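Local coordinates for cobalt-precorrin-5B C(1)-methyltransferase (Archaeoglobus fulgidus, PDB 1SR8), which probably catalyses the S-adenosyl-L-methionine-dependent methylation of C-1 in cobalt-precorrin-5B, giving cobalt-precorrin-6A in anaerobic cobalamin biosynthesis, at residues Leu2-Ile6 with Glu7-Tyr11; Thr200-Lys203 with Ile204-Tyr208; Ala212-Gly216 with Arg217-Leu221. One frame throughout, in Å; residues are numbered along the deposited sequence.

Contact 1. Residues Leu2-Ile6 with Glu7-Tyr11; sequences LIDPI and ELYRY
Asp4 meets Glu7, Tyr9 and Tyr11 with different parts of one side chain. Its OD2 accepts from the backbone N of Glu7 at 2.7 Å through the anti lone pair, and the bond is fairly straight. The same oxygen takes Ile6 N, which comes from above the carboxylate plane. The Ile6 bond makes an Asx turn, and the two bonds together fix the rotation of the carboxylate. The other oxygen, OD1, receives the hydroxyl of Tyr11, with OH to OD1 3.0 Å, on its anti side and somewhat out of the carboxylate plane. CG of Asp4 stands anti to its own N (chi1 -176°), which swings the carboxylate toward Glu7 N and the Tyr11 hydroxyl. CB of Asp4 lies over one face of the Tyr9 ring. This CH-pi contact measures 4.0 Å from Asp4 CB to the ring centroid. The carboxylate is stacked on that ring with the planes 28° apart, whereas it makes 62° with the Tyr11 ring.

The backbone holds this cluster closed. Asp4 N gives a 2.8 Å bond to Tyr9 O, and Tyr11 N gives one of 3.0 Å to Leu2 O, so a single beta bridge pairs Ile3 with Arg10. A weak bond from Leu8 N to Asp4 O lies within the turn. At the open end of the hairpin-like loop, one water links Leu2 N, Arg10 NE and Tyr11 O.

Arg40 forms a salt bridge with Asp4 OD1. Leu2, Pro5 and Tyr11 pack on Val25 of helix 21-26, Tyr9 and Tyr11 lie against strand 30-33, and Leu8 touches helix 217-226.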
loop_
_atom_site.group_PDB
_atom_site.type_symbol
_atom_site.label_atom_id
_atom_site.label_comp_id
_atom_site.label_asym_id
_atom_site.label_seq_id
_atom_site.Cartn_x
_atom_site.Cartn_y
_atom_site.Cartn_z
ATOM N N LEU A 2 11.286 -10.612 15.964
ATOM C CA LEU A 2 10.656 -10.520 14.652
ATOM C C LEU A 2 9.975 -9.157 14.479
ATOM O O LEU A 2 9.003 -8.843 15.161
ATOM C CB LEU A 2 9.637 -11.659 14.501
ATOM C CG LEU A 2 9.012 -11.933 13.135
ATOM C CD1 LEU A 2 10.098 -12.133 12.098
ATOM C CD2 LEU A 2 8.136 -13.161 13.235
ATOM N N ILE A 3 10.501 -8.352 13.562
ATOM C CA ILE A 3 9.977 -7.016 13.293
ATOM C C ILE A 3 9.279 -6.945 11.934
ATOM O O ILE A 3 9.792 -7.463 10.938
ATOM C CB ILE A 3 11.130 -5.960 13.300
ATOM C CG1 ILE A 3 11.555 -5.634 14.735
ATOM C CG2 ILE A 3 10.688 -4.673 12.600
ATOM C CD1 ILE A 3 12.064 -6.796 15.509
ATOM N N ASP A 4 8.112 -6.305 11.888
ATOM C CA ASP A 4 7.408 -6.154 10.620
ATOM C C ASP A 4 8.313 -5.309 9.731
ATOM O O ASP A 4 8.755 -4.241 10.145
ATOM C CB ASP A 4 6.094 -5.428 10.817
ATOM C CG ASP A 4 5.303 -5.345 9.544
ATOM O OD1 ASP A 4 4.690 -6.366 9.164
ATOM O OD2 ASP A 4 5.313 -4.268 8.912
ATOM N N PRO A 5 8.602 -5.769 8.498
ATOM C CA PRO A 5 9.477 -4.999 7.607
ATOM C C PRO A 5 8.946 -3.656 7.110
ATOM O O PRO A 5 9.712 -2.835 6.621
ATOM C CB PRO A 5 9.748 -5.976 6.466
ATOM C CG PRO A 5 8.502 -6.759 6.399
ATOM C CD PRO A 5 8.179 -7.022 7.851
ATOM N N ILE A 6 7.647 -3.423 7.243
ATOM C CA ILE A 6 7.057 -2.172 6.780
ATOM C C ILE A 6 6.725 -1.209 7.913
ATOM O O ILE A 6 7.223 -0.075 7.933
ATOM C CB ILE A 6 5.776 -2.433 5.958
ATOM C CG1 ILE A 6 6.119 -3.250 4.717
ATOM C CG2 ILE A 6 5.134 -1.113 5.534
ATOM C CD1 ILE A 6 4.901 -3.753 4.010
ATOM N N GLU A 7 5.901 -1.651 8.862
ATOM C CA GLU A 7 5.528 -0.781 9.962
ATOM C C GLU A 7 6.516 -0.812 11.115
ATOM O O GLU A 7 6.409 -0.019 12.044
ATOM C CB GLU A 7 4.130 -1.109 10.452
ATOM C CG GLU A 7 3.452 0.096 11.044
ATOM C CD GLU A 7 1.961 -0.068 11.158
ATOM O OE1 GLU A 7 1.325 -0.568 10.206
ATOM O OE2 GLU A 7 1.411 0.325 12.200
ATOM N N LEU A 8 7.460 -1.745 11.064
ATOM C CA LEU A 8 8.529 -1.843 12.060
ATOM C C LEU A 8 8.242 -2.203 13.524
ATOM O O LEU A 8 9.126 -2.077 14.376
ATOM C CB LEU A 8 9.347 -0.549 12.022
ATOM C CG LEU A 8 10.473 -0.450 10.986
ATOM C CD1 LEU A 8 10.112 -1.137 9.690
ATOM C CD2 LEU A 8 10.784 1.012 10.755
ATOM N N TYR A 9 7.031 -2.641 13.837
ATOM C CA TYR A 9 6.743 -3.022 15.210
ATOM C C TYR A 9 7.201 -4.462 15.394
ATOM O O TYR A 9 7.525 -5.160 14.423
ATOM C CB TYR A 9 5.248 -2.894 15.516
ATOM C CG TYR A 9 4.345 -3.494 14.458
ATOM C CD1 TYR A 9 4.358 -4.866 14.188
ATOM C CD2 TYR A 9 3.480 -2.687 13.716
ATOM C CE1 TYR A 9 3.537 -5.418 13.207
ATOM C CE2 TYR A 9 2.654 -3.231 12.731
ATOM C CZ TYR A 9 2.689 -4.596 12.483
ATOM O OH TYR A 9 1.875 -5.130 11.508
ATOM N N ARG A 10 7.239 -4.902 16.645
ATOM C CA ARG A 10 7.652 -6.257 16.961
ATOM C C ARG A 10 6.437 -7.137 17.191
ATOM O O ARG A 10 5.388 -6.669 17.637
ATOM C CB ARG A 10 8.520 -6.263 18.212
ATOM C CG ARG A 10 8.734 -7.637 18.780
ATOM C CD ARG A 10 9.450 -7.598 20.111
ATOM N NE ARG A 10 9.853 -8.941 20.501
ATOM C CZ ARG A 10 10.762 -9.208 21.430
ATOM N NH1 ARG A 10 11.367 -8.222 22.080
ATOM N NH2 ARG A 10 11.085 -10.467 21.696
ATOM N N TYR A 11 6.584 -8.416 16.873
ATOM C CA TYR A 11 5.505 -9.369 17.069
ATOM C C TYR A 11 5.737 -10.105 18.381
ATOM O O TYR A 11 6.866 -10.497 18.689
ATOM C CB TYR A 11 5.448 -10.377 15.914
ATOM C CG TYR A 11 4.891 -9.810 14.622
ATOM C CD1 TYR A 11 5.734 -9.370 13.603
ATOM C CD2 TYR A 11 3.512 -9.708 14.426
ATOM C CE1 TYR A 11 5.218 -8.848 12.418
ATOM C CE2 TYR A 11 2.987 -9.186 13.250
ATOM C CZ TYR A 11 3.842 -8.757 12.251
ATOM O OH TYR A 11 3.315 -8.231 11.090
HETATM O O HOH W 1 9.476 -10.990 18.130
#

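Contact 2. Residues Thr200-Lys203 with Ile204-Tyr208; sequences TKLK and IAMQY
Ile204 N bonds to Thr200 O at 2.9 Å, and Ala205 N bonds to Lys201 O at the same length. These are consecutive i to i+4 helical bonds, but they are not alike. The donor of the first lies in the carbonyl plane of Thr200. That of the second is tilted 33° from the plane of Lys201. One residue further on, Met206 N gives a weak bond of 3.1 Å to Lys203 O, three residues back. Gln207 N likewise bonds to Ile204 O.

The regular helix 195-204 ends here, and the chain then runs on to strand 210-214. Residues Ala205-Gln207 keep helical backbone angles without the regular bonds.

The side chains pack close to carbonyl oxygens of the last turn. Ile204 has CG1 beside its own N and anti to its carbonyl carbon (chi1 -65°), and this places CG1 3.1 Å from Thr200 O. Its CD1 goes on to the methyl of Thr200, with CD1 to CG2 4.1 Å, and the two side chains meet at a slant. Ala205 CB sits between two carbonyl oxygens, 3.4 Å from both Lys201 O and Leu202 O. Met206 runs CG past Leu202 O, then bends at chi2 and chi3. The bends bring CE alongside the branch point of Leu202, 4.3 Å from its CG.

The lysine side chains are paired elsewhere in the chain. Lys201 is buried, and its NZ forms salt bridges with Glu191 and Glu7. Lys203 NZ forms one with Glu34. Ile204 and Ala205 pack on Phe233 of strand 231-234, and Ile204 also touches Tyr9.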
loop_
_atom_site.group_PDB
_atom_site.type_symbol
_atom_site.label_atom_id
_atom_site.label_comp_id
_atom_site.label_asym_id
_atom_site.label_seq_id
_atom_site.Cartn_x
_atom_site.Cartn_y
_atom_site.Cartn_z
ATOM N N THR A 200 -5.697 -6.879 16.329
ATOM C CA THR A 200 -4.345 -7.425 16.336
ATOM C C THR A 200 -3.313 -6.306 16.524
ATOM O O THR A 200 -2.401 -6.419 17.348
ATOM C CB THR A 200 -4.029 -8.151 15.004
ATOM O OG1 THR A 200 -4.994 -9.181 14.779
ATOM C CG2 THR A 200 -2.637 -8.765 15.034
ATOM N N LYS A 201 -3.456 -5.225 15.762
ATOM C CA LYS A 201 -2.501 -4.132 15.860
ATOM C C LYS A 201 -2.552 -3.437 17.219
ATOM O O LYS A 201 -1.545 -2.909 17.678
ATOM C CB LYS A 201 -2.714 -3.124 14.729
ATOM C CG LYS A 201 -1.511 -2.206 14.532
ATOM C CD LYS A 201 -1.633 -1.310 13.311
ATOM C CE LYS A 201 -1.544 -2.086 12.004
ATOM N NZ LYS A 201 -1.567 -1.159 10.832
ATOM N N LEU A 202 -3.717 -3.438 17.862
ATOM C CA LEU A 202 -3.841 -2.820 19.181
ATOM C C LEU A 202 -3.033 -3.653 20.172
ATOM O O LEU A 202 -2.314 -3.111 21.005
ATOM C CB LEU A 202 -5.307 -2.758 19.625
ATOM C CG LEU A 202 -5.563 -2.389 21.094
ATOM C CD1 LEU A 202 -4.899 -1.060 21.434
ATOM C CD2 LEU A 202 -7.056 -2.313 21.337
ATOM N N LYS A 203 -3.153 -4.974 20.064
ATOM C CA LYS A 203 -2.422 -5.886 20.932
ATOM C C LYS A 203 -0.927 -5.754 20.698
ATOM O O LYS A 203 -0.137 -5.831 21.639
ATOM C CB LYS A 203 -2.851 -7.328 20.673
ATOM C CG LYS A 203 -4.301 -7.608 21.010
ATOM C CD LYS A 203 -4.623 -9.072 20.781
ATOM C CE LYS A 203 -6.073 -9.390 21.123
ATOM N NZ LYS A 203 -6.377 -10.828 20.865
ATOM N N ILE A 204 -0.536 -5.565 19.442
ATOM C CA ILE A 204 0.871 -5.402 19.111
ATOM C C ILE A 204 1.381 -4.114 19.751
ATOM O O ILE A 204 2.510 -4.050 20.238
ATOM C CB ILE A 204 1.088 -5.312 17.585
ATOM C CG1 ILE A 204 0.707 -6.646 16.933
ATOM C CG2 ILE A 204 2.538 -4.951 17.280
ATOM C CD1 ILE A 204 0.838 -6.674 15.414
ATOM N N ALA A 205 0.524 -3.094 19.752
ATOM C CA ALA A 205 0.864 -1.790 20.312
ATOM C C ALA A 205 0.887 -1.808 21.834
ATOM O O ALA A 205 1.296 -0.835 22.459
ATOM C CB ALA A 205 -0.124 -0.744 19.821
ATOM N N MET A 206 0.445 -2.911 22.425
ATOM C CA MET A 206 0.428 -3.037 23.878
ATOM C C MET A 206 1.825 -3.357 24.400
ATOM O O MET A 206 2.066 -3.312 25.600
ATOM C CB MET A 206 -0.538 -4.142 24.306
ATOM C CG MET A 206 -1.969 -3.907 23.881
ATOM S SD MET A 206 -2.952 -2.995 25.058
ATOM C CE MET A 206 -4.391 -3.917 24.943
ATOM N N GLN A 207 2.743 -3.690 23.500
ATOM C CA GLN A 207 4.110 -4.002 23.903
ATOM C C GLN A 207 4.894 -2.719 24.125
ATOM O O GLN A 207 6.034 -2.754 24.574
ATOM C CB GLN A 207 4.822 -4.806 22.821
ATOM C CG GLN A 207 4.208 -6.134 22.513
ATOM C CD GLN A 207 4.699 -6.679 21.193
ATOM O OE1 GLN A 207 4.301 -6.198 20.132
ATOM N NE2 GLN A 207 5.584 -7.677 21.243
ATOM N N TYR A 208 4.281 -1.586 23.802
ATOM C CA TYR A 208 4.940 -0.287 23.929
ATOM C C TYR A 208 4.147 0.626 24.835
ATOM O O TYR A 208 2.920 0.658 24.772
ATOM C CB TYR A 208 5.072 0.360 22.546
ATOM C CG TYR A 208 5.829 -0.492 21.558
ATOM C CD1 TYR A 208 7.217 -0.429 21.483
ATOM C CD2 TYR A 208 5.160 -1.383 20.711
ATOM C CE1 TYR A 208 7.933 -1.227 20.589
ATOM C CE2 TYR A 208 5.868 -2.196 19.805
ATOM C CZ TYR A 208 7.259 -2.107 19.753
ATOM O OH TYR A 208 7.988 -2.878 18.872
#

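Contact 3. Residues Ala212-Gly216 with Arg217-Leu221; sequences AITTG and RKAWL
Thr214 OG1 lies at the edge of the Trp220 indole, near the ring plane. Thr214 OG1 is 3.7 Å from Trp220 CB. One face of the indole is taken by the guanidinium of Arg217. Trp220 CZ3 is over the centre of the guanidinium, 3.4 Å above its plane. Arg217 NH1, in turn, is 3.5 Å above the indole plane and displaced toward the rim. A bend at chi2 (62°) turns the arginine chain along the helix toward the ring three residues on. NH1 has a polar partner elsewhere, the backbone O of Ile6, which would help to keep the group over the indole.

The hydrogen bond of Thr214 OG1 goes to Phe233 O, so the hydroxyl is tied to the neighbouring strand. With OG1 between the backbone N and the carbonyl carbon of its own residue (chi1 74°), the hydroxyl reaches the indole edge while the methyl CG2 meets the helix near Trp220 CA and Ala219 O. The CB of Thr214 rests against the methyl of Ala219, with CB to CB only 3.5 Å. Thr215 OG1 comes within 3.8 Å of Ala219 CB.

Gly216 is the N-cap of the helix. Its O accepts from Trp220 N at 2.9 Å, with the donor in the carbonyl plane, and this bond opens the regular helical pattern. Leu221 N to Arg217 O continues it. Ala219 CB also packs on Gly216 O, 3.5 Å away.

Strand 210-214 thus passes through the short loop Thr215-Gly216 into helix 217-226. Thr214 and Ala219 close the inner corner, and Trp220 also touches Val234. The arrangement is the strand-to-helix connection of a beta-alpha-beta unit, completed by strand 231-234, in a parallel four-stranded sheet.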
loop_
_atom_site.group_PDB
_atom_site.type_symbol
_atom_site.label_atom_id
_atom_site.label_comp_id
_atom_site.label_asym_id
_atom_site.label_seq_id
_atom_site.Cartn_x
_atom_site.Cartn_y
_atom_site.Cartn_z
ATOM N N ALA A 212 2.376 6.288 18.783
ATOM C CA ALA A 212 1.818 7.321 17.922
ATOM C C ALA A 212 0.726 6.671 17.054
ATOM O O ALA A 212 0.997 5.739 16.294
ATOM C CB ALA A 212 2.909 7.924 17.044
ATOM N N ILE A 213 -0.507 7.145 17.195
ATOM C CA ILE A 213 -1.638 6.631 16.414
ATOM C C ILE A 213 -1.749 7.503 15.156
ATOM O O ILE A 213 -2.216 8.644 15.225
ATOM C CB ILE A 213 -2.959 6.727 17.220
ATOM C CG1 ILE A 213 -2.780 6.079 18.596
ATOM C CG2 ILE A 213 -4.092 6.037 16.459
ATOM C CD1 ILE A 213 -3.920 6.355 19.564
ATOM N N THR A 214 -1.316 6.971 14.014
ATOM C CA THR A 214 -1.339 7.733 12.770
ATOM C C THR A 214 -2.393 7.266 11.768
ATOM O O THR A 214 -2.853 6.129 11.825
ATOM C CB THR A 214 0.057 7.727 12.114
ATOM O OG1 THR A 214 0.332 6.445 11.529
ATOM C CG2 THR A 214 1.109 8.025 13.174
ATOM N N THR A 215 -2.775 8.164 10.858
ATOM C CA THR A 215 -3.797 7.882 9.845
ATOM C C THR A 215 -3.304 7.177 8.577
ATOM O O THR A 215 -4.078 6.502 7.893
ATOM C CB THR A 215 -4.530 9.180 9.419
ATOM O OG1 THR A 215 -3.571 10.166 9.024
ATOM C CG2 THR A 215 -5.359 9.720 10.557
ATOM N N GLY A 216 -2.027 7.332 8.259
ATOM C CA GLY A 216 -1.499 6.697 7.073
ATOM C C GLY A 216 0.011 6.698 7.086
ATOM O O GLY A 216 0.626 7.109 8.073
ATOM N N ARG A 217 0.616 6.253 5.990
ATOM C CA ARG A 217 2.064 6.193 5.899
ATOM C C ARG A 217 2.752 7.552 6.043
ATOM O O ARG A 217 3.784 7.648 6.689
ATOM C CB ARG A 217 2.478 5.539 4.576
ATOM C CG ARG A 217 3.989 5.346 4.391
ATOM C CD ARG A 217 4.582 4.416 5.448
ATOM N NE ARG A 217 5.955 4.054 5.114
ATOM C CZ ARG A 217 6.602 3.017 5.637
ATOM N NH1 ARG A 217 6.000 2.243 6.529
ATOM N NH2 ARG A 217 7.832 2.729 5.238
ATOM N N LYS A 218 2.198 8.601 5.445
ATOM C CA LYS A 218 2.832 9.913 5.552
ATOM C C LYS A 218 2.834 10.377 6.997
ATOM O O LYS A 218 3.832 10.921 7.471
ATOM C CB LYS A 218 2.120 10.939 4.663
ATOM C CG LYS A 218 2.059 10.501 3.195
ATOM C CD LYS A 218 1.503 11.582 2.258
ATOM C CE LYS A 218 0.761 10.958 1.065
ATOM N NZ LYS A 218 1.605 10.036 0.238
ATOM N N ALA A 219 1.720 10.143 7.688
ATOM C CA ALA A 219 1.568 10.508 9.098
ATOM C C ALA A 219 2.570 9.731 9.940
ATOM O O ALA A 219 3.194 10.270 10.860
ATOM C CB ALA A 219 0.160 10.194 9.568
ATOM N N TRP A 220 2.706 8.453 9.611
ATOM C CA TRP A 220 3.613 7.541 10.291
ATOM C C TRP A 220 5.044 8.051 10.169
ATOM O O TRP A 220 5.804 8.022 11.132
ATOM C CB TRP A 220 3.487 6.155 9.652
ATOM C CG TRP A 220 4.308 5.065 10.283
ATOM C CD1 TRP A 220 3.944 4.258 11.326
ATOM C CD2 TRP A 220 5.601 4.616 9.859
ATOM N NE1 TRP A 220 4.926 3.330 11.568
ATOM C CE2 TRP A 220 5.955 3.526 10.685
ATOM C CE3 TRP A 220 6.491 5.026 8.859
ATOM C CZ2 TRP A 220 7.164 2.837 10.541
ATOM C CZ3 TRP A 220 7.693 4.342 8.715
ATOM C CH2 TRP A 220 8.020 3.256 9.554
ATOM N N LEU A 221 5.406 8.513 8.974
ATOM C CA LEU A 221 6.741 9.038 8.715
ATOM C C LEU A 221 6.941 10.306 9.522
ATOM O O LEU A 221 8.025 10.560 10.046
ATOM C CB LEU A 221 6.923 9.350 7.226
ATOM C CG LEU A 221 7.095 8.139 6.302
ATOM C CD1 LEU A 221 7.043 8.567 4.844
ATOM C CD2 LEU A 221 8.412 7.463 6.603
#

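How the contacts relate
The contacts follow in series along the chain. Contact 1 is near the N-terminus, while contacts 2 and 3 adjoin in sequence. Contact 2 ends helix 195-204, and contact 3 leads from strand 210-214 of the parallel sheet into helix 217-226. The centres of contacts 1 and 2 are about 11 Å apart, those of 1 and 3 about 15 Å, and those of 2 and 3 about 16 Å. Contact 1 touches both others: Arg10 N probably hydrogen-bonds to Tyr208 OH at 3.1 Å, and Glu7 O lies 3.3 Å from Trp220 CZ2. The N-terminal loop therefore joins the region around the end of helix 195-204 to helix 217-226, in the parallel-sheet part of the protein.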